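Local coordinates for putative cell adhesion protein (Bacteroides eggerthii, PDB 4GPV) that probably serves as a major fimbrial subunit of the FimA type that assembles into pili and takes part in cell adhesion, at residues A[175-189]-A[259-272]. Numbering follows the deposited sequence.
Sequences TITITDDAAVLLFAG and QPTILAIKSTKTVG
The ring of Phe187 carries Gln259 on one face, where CG sits 3.4 Å from Phe187 CG in a CH-pi contact displaced toward the rim; near the ring plane, Ile262 CD1 meets the CD2 edge. Gln259 is bent at chi2 (59°), which brings its amide back over the same side of the ring, the two planes 45° apart, while NE2 donates to Pro260 O. Beside this aromatic end, Thr261 OG1 gives a 2.7 Å bond to Phe187 O, and a water links that hydroxyl to Gly189 N.

Near the middle of the strands two neighbouring carboxylates take different partners. Asp181 OD2 takes two donors: Thr268 OG1 on its syn side at 2.6 Å, and Lys266 NZ from above the carboxylate plane at 2.7 Å, the latter a salt bridge. Replacing Asp181 with an alanine would probably leave the Lys266 ammonium without its countercharge and the Thr268 hydroxyl free to turn. On their shared face, Ser267 OG donates to Asp180 OD1 from the anti side, tilted 22° from the carboxylate plane, at 2.6 Å; Arg168 forms a salt bridge with Asp180 OD2.

Lys266 O accepts from both Asp181 N (2.8 Å) and Ala182 N (3.1 Å), shifting the register by one. Strands 176-186 and 262-271 thus illustrate the classic beta bulge in an antiparallel pair, here within the C-terminal, transthyretin-clan domain of a probable FimA-like pilin.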
# COMPACT_ATOMS: atom_id res chain seq x y z
N THR A 175 -20.01 -18.25 -30.12
CA THR A 175 -21.27 -18.35 -29.37
C THR A 175 -21.10 -17.70 -27.99
O THR A 175 -22.02 -17.06 -27.48
CB THR A 175 -21.68 -19.82 -29.27
OG1 THR A 175 -21.85 -20.33 -30.60
CG2 THR A 175 -22.96 -20.03 -28.47
N ILE A 176 -19.93 -17.90 -27.40
CA ILE A 176 -19.57 -17.33 -26.11
C ILE A 176 -18.55 -16.27 -26.39
O ILE A 176 -17.59 -16.51 -27.12
CB ILE A 176 -19.06 -18.41 -25.13
CG1 ILE A 176 -20.13 -19.51 -24.92
CG2 ILE A 176 -18.59 -17.78 -23.80
CD1 ILE A 176 -19.57 -20.84 -24.43
N THR A 177 -18.78 -15.08 -25.82
CA THR A 177 -17.84 -13.99 -25.97
C THR A 177 -17.45 -13.48 -24.59
O THR A 177 -18.25 -13.50 -23.65
CB THR A 177 -18.36 -12.90 -26.92
OG1 THR A 177 -17.27 -12.04 -27.28
CG2 THR A 177 -19.50 -12.09 -26.35
N ILE A 178 -16.19 -13.08 -24.46
CA ILE A 178 -15.67 -12.51 -23.22
C ILE A 178 -14.99 -11.24 -23.61
O ILE A 178 -14.22 -11.22 -24.57
CB ILE A 178 -14.76 -13.46 -22.37
CG1 ILE A 178 -15.58 -14.68 -21.90
CG2 ILE A 178 -14.15 -12.74 -21.15
CD1 ILE A 178 -14.73 -15.80 -21.21
N THR A 179 -15.32 -10.15 -22.91
CA THR A 179 -14.68 -8.86 -23.06
C THR A 179 -14.08 -8.52 -21.69
O THR A 179 -14.80 -8.51 -20.69
CB THR A 179 -15.69 -7.78 -23.55
OG1 THR A 179 -16.19 -8.16 -24.83
CG2 THR A 179 -15.06 -6.38 -23.63
N ASP A 180 -12.76 -8.29 -21.63
CA ASP A 180 -12.16 -7.92 -20.36
C ASP A 180 -12.45 -6.45 -20.10
O ASP A 180 -12.30 -5.62 -21.02
CB ASP A 180 -10.65 -8.17 -20.39
CG ASP A 180 -10.27 -9.62 -20.60
OD1 ASP A 180 -11.02 -10.51 -20.13
OD2 ASP A 180 -9.27 -9.86 -21.30
N ASP A 181 -12.85 -6.10 -18.85
CA ASP A 181 -13.22 -4.71 -18.57
C ASP A 181 -12.18 -3.97 -17.74
O ASP A 181 -11.88 -2.81 -18.04
CB ASP A 181 -14.60 -4.66 -17.87
CG ASP A 181 -15.68 -5.43 -18.61
OD1 ASP A 181 -15.84 -5.22 -19.84
OD2 ASP A 181 -16.34 -6.26 -17.97
N ALA A 182 -11.65 -4.60 -16.69
CA ALA A 182 -10.72 -3.89 -15.83
C ALA A 182 -9.86 -4.81 -14.98
O ALA A 182 -10.22 -5.96 -14.74
CB ALA A 182 -11.51 -2.98 -14.89
N ALA A 183 -8.71 -4.30 -14.55
CA ALA A 183 -7.90 -4.92 -13.51
C ALA A 183 -8.37 -4.22 -12.24
O ALA A 183 -8.38 -2.98 -12.17
CB ALA A 183 -6.40 -4.70 -13.76
N VAL A 184 -8.84 -5.00 -11.27
CA VAL A 184 -9.45 -4.41 -10.06
C VAL A 184 -8.79 -4.93 -8.78
O VAL A 184 -8.29 -6.04 -8.74
CB VAL A 184 -10.99 -4.66 -10.01
CG1 VAL A 184 -11.74 -3.99 -11.18
CG2 VAL A 184 -11.34 -6.16 -9.92
N LEU A 185 -8.78 -4.09 -7.74
CA LEU A 185 -8.31 -4.49 -6.43
C LEU A 185 -9.52 -4.50 -5.55
O LEU A 185 -10.20 -3.49 -5.43
CB LEU A 185 -7.19 -3.58 -5.87
CG LEU A 185 -6.43 -4.18 -4.67
CD1 LEU A 185 -5.62 -5.46 -5.09
CD2 LEU A 185 -5.46 -3.13 -4.07
N LEU A 186 -9.79 -5.63 -4.92
CA LEU A 186 -10.95 -5.76 -4.04
C LEU A 186 -10.47 -5.80 -2.62
O LEU A 186 -9.48 -6.51 -2.32
CB LEU A 186 -11.79 -7.02 -4.39
CG LEU A 186 -12.09 -7.28 -5.88
CD1 LEU A 186 -12.95 -8.59 -6.04
CD2 LEU A 186 -12.81 -6.06 -6.52
N PHE A 187 -11.14 -5.04 -1.72
CA PHE A 187 -10.84 -5.07 -0.29
C PHE A 187 -9.41 -4.68 0.01
O PHE A 187 -8.69 -5.37 0.72
CB PHE A 187 -11.15 -6.46 0.34
CG PHE A 187 -12.53 -6.90 -0.06
CD1 PHE A 187 -13.64 -6.14 0.29
CD2 PHE A 187 -12.71 -8.01 -0.87
CE1 PHE A 187 -14.92 -6.50 -0.16
CE2 PHE A 187 -13.98 -8.37 -1.32
CZ PHE A 187 -15.08 -7.61 -0.97
N ALA A 188 -9.04 -3.49 -0.48
CA ALA A 188 -7.79 -2.84 -0.10
C ALA A 188 -7.96 -2.36 1.34
O ALA A 188 -8.98 -1.72 1.62
CB ALA A 188 -7.56 -1.63 -1.01
N GLY A 189 -7.01 -2.63 2.24
CA GLY A 189 -7.12 -2.16 3.62
C GLY A 189 -7.21 -0.64 3.68
O GLY A 189 -6.43 0.06 3.02
N GLN A 259 -11.14 -9.76 6.06
CA GLN A 259 -11.42 -10.02 4.64
C GLN A 259 -10.13 -9.88 3.90
O GLN A 259 -9.56 -8.79 3.96
CB GLN A 259 -12.46 -9.03 4.08
CG GLN A 259 -12.64 -9.11 2.54
CD GLN A 259 -13.07 -10.47 1.99
OE1 GLN A 259 -14.03 -11.09 2.45
NE2 GLN A 259 -12.38 -10.98 0.97
N PRO A 260 -9.66 -10.90 3.15
CA PRO A 260 -8.40 -10.70 2.42
C PRO A 260 -8.56 -9.79 1.22
O PRO A 260 -9.62 -9.69 0.63
CB PRO A 260 -8.04 -12.10 1.93
CG PRO A 260 -9.36 -12.82 1.86
CD PRO A 260 -10.13 -12.29 3.01
N THR A 261 -7.45 -9.18 0.83
CA THR A 261 -7.38 -8.38 -0.38
C THR A 261 -7.37 -9.35 -1.57
O THR A 261 -6.83 -10.47 -1.48
CB THR A 261 -6.12 -7.49 -0.33
OG1 THR A 261 -6.26 -6.54 0.75
CG2 THR A 261 -5.89 -6.71 -1.63
N ILE A 262 -7.98 -8.94 -2.69
CA ILE A 262 -8.08 -9.78 -3.89
C ILE A 262 -7.70 -8.94 -5.11
O ILE A 262 -8.23 -7.84 -5.29
CB ILE A 262 -9.53 -10.36 -4.10
CG1 ILE A 262 -10.09 -11.05 -2.84
CG2 ILE A 262 -9.60 -11.25 -5.41
CD1 ILE A 262 -11.56 -11.38 -2.89
N LEU A 263 -6.80 -9.45 -5.94
CA LEU A 263 -6.48 -8.81 -7.22
C LEU A 263 -7.19 -9.61 -8.30
O LEU A 263 -7.13 -10.83 -8.27
CB LEU A 263 -4.96 -8.76 -7.49
CG LEU A 263 -4.55 -8.20 -8.88
CD1 LEU A 263 -4.85 -6.69 -8.99
CD2 LEU A 263 -3.09 -8.49 -9.15
N ALA A 264 -7.91 -8.94 -9.24
CA ALA A 264 -8.57 -9.71 -10.28
C ALA A 264 -8.64 -8.97 -11.60
O ALA A 264 -8.59 -7.73 -11.65
CB ALA A 264 -10.01 -10.03 -9.85
N ILE A 265 -8.80 -9.75 -12.66
CA ILE A 265 -9.23 -9.25 -13.95
C ILE A 265 -10.74 -9.40 -13.91
O ILE A 265 -11.21 -10.51 -13.66
CB ILE A 265 -8.61 -9.95 -15.16
CG1 ILE A 265 -7.08 -9.78 -15.17
CG2 ILE A 265 -9.27 -9.43 -16.48
CD1 ILE A 265 -6.38 -10.80 -16.06
N LYS A 266 -11.50 -8.31 -14.11
CA LYS A 266 -12.97 -8.37 -14.15
C LYS A 266 -13.36 -8.31 -15.62
O LYS A 266 -12.88 -7.42 -16.33
CB LYS A 266 -13.58 -7.21 -13.33
CG LYS A 266 -15.10 -7.26 -13.30
CD LYS A 266 -15.73 -6.38 -14.36
CE LYS A 266 -17.14 -6.83 -14.66
NZ LYS A 266 -17.77 -5.94 -15.69
N SER A 267 -14.22 -9.24 -16.07
CA SER A 267 -14.61 -9.27 -17.46
C SER A 267 -16.11 -9.46 -17.57
O SER A 267 -16.78 -9.67 -16.54
CB SER A 267 -13.88 -10.42 -18.16
OG SER A 267 -12.48 -10.33 -17.93
N THR A 268 -16.63 -9.34 -18.78
CA THR A 268 -18.05 -9.59 -19.06
C THR A 268 -18.16 -10.78 -20.01
O THR A 268 -17.58 -10.76 -21.10
CB THR A 268 -18.75 -8.36 -19.62
OG1 THR A 268 -18.65 -7.30 -18.66
CG2 THR A 268 -20.23 -8.62 -19.90
N LYS A 269 -18.91 -11.79 -19.58
CA LYS A 269 -19.16 -12.97 -20.42
C LYS A 269 -20.56 -12.86 -20.99
O LYS A 269 -21.50 -12.63 -20.23
CB LYS A 269 -18.99 -14.27 -19.61
CG LYS A 269 -19.17 -15.56 -20.42
CD LYS A 269 -19.10 -16.76 -19.47
CE LYS A 269 -19.19 -18.08 -20.19
NZ LYS A 269 -19.28 -19.23 -19.26
N THR A 270 -20.71 -13.04 -22.32
CA THR A 270 -22.01 -12.99 -22.99
C THR A 270 -22.27 -14.34 -23.68
O THR A 270 -21.45 -14.83 -24.47
CB THR A 270 -22.12 -11.80 -23.96
OG1 THR A 270 -21.85 -10.60 -23.24
CG2 THR A 270 -23.49 -11.70 -24.59
N VAL A 271 -23.40 -14.94 -23.33
CA VAL A 271 -23.86 -16.22 -23.90
C VAL A 271 -25.33 -16.06 -24.24
O VAL A 271 -26.16 -15.99 -23.34
CB VAL A 271 -23.63 -17.44 -22.97
CG1 VAL A 271 -24.04 -18.73 -23.67
CG2 VAL A 271 -22.19 -17.52 -22.47
N GLY A 272 -25.62 -15.98 -25.53
CA GLY A 272 -26.98 -15.73 -25.99
C GLY A 272 -27.44 -14.38 -25.46
O GLY A 272 -26.68 -13.42 -25.51
O HOH W 1 -22.43 -14.03 -26.98
O HOH W 2 -4.72 -4.31 1.29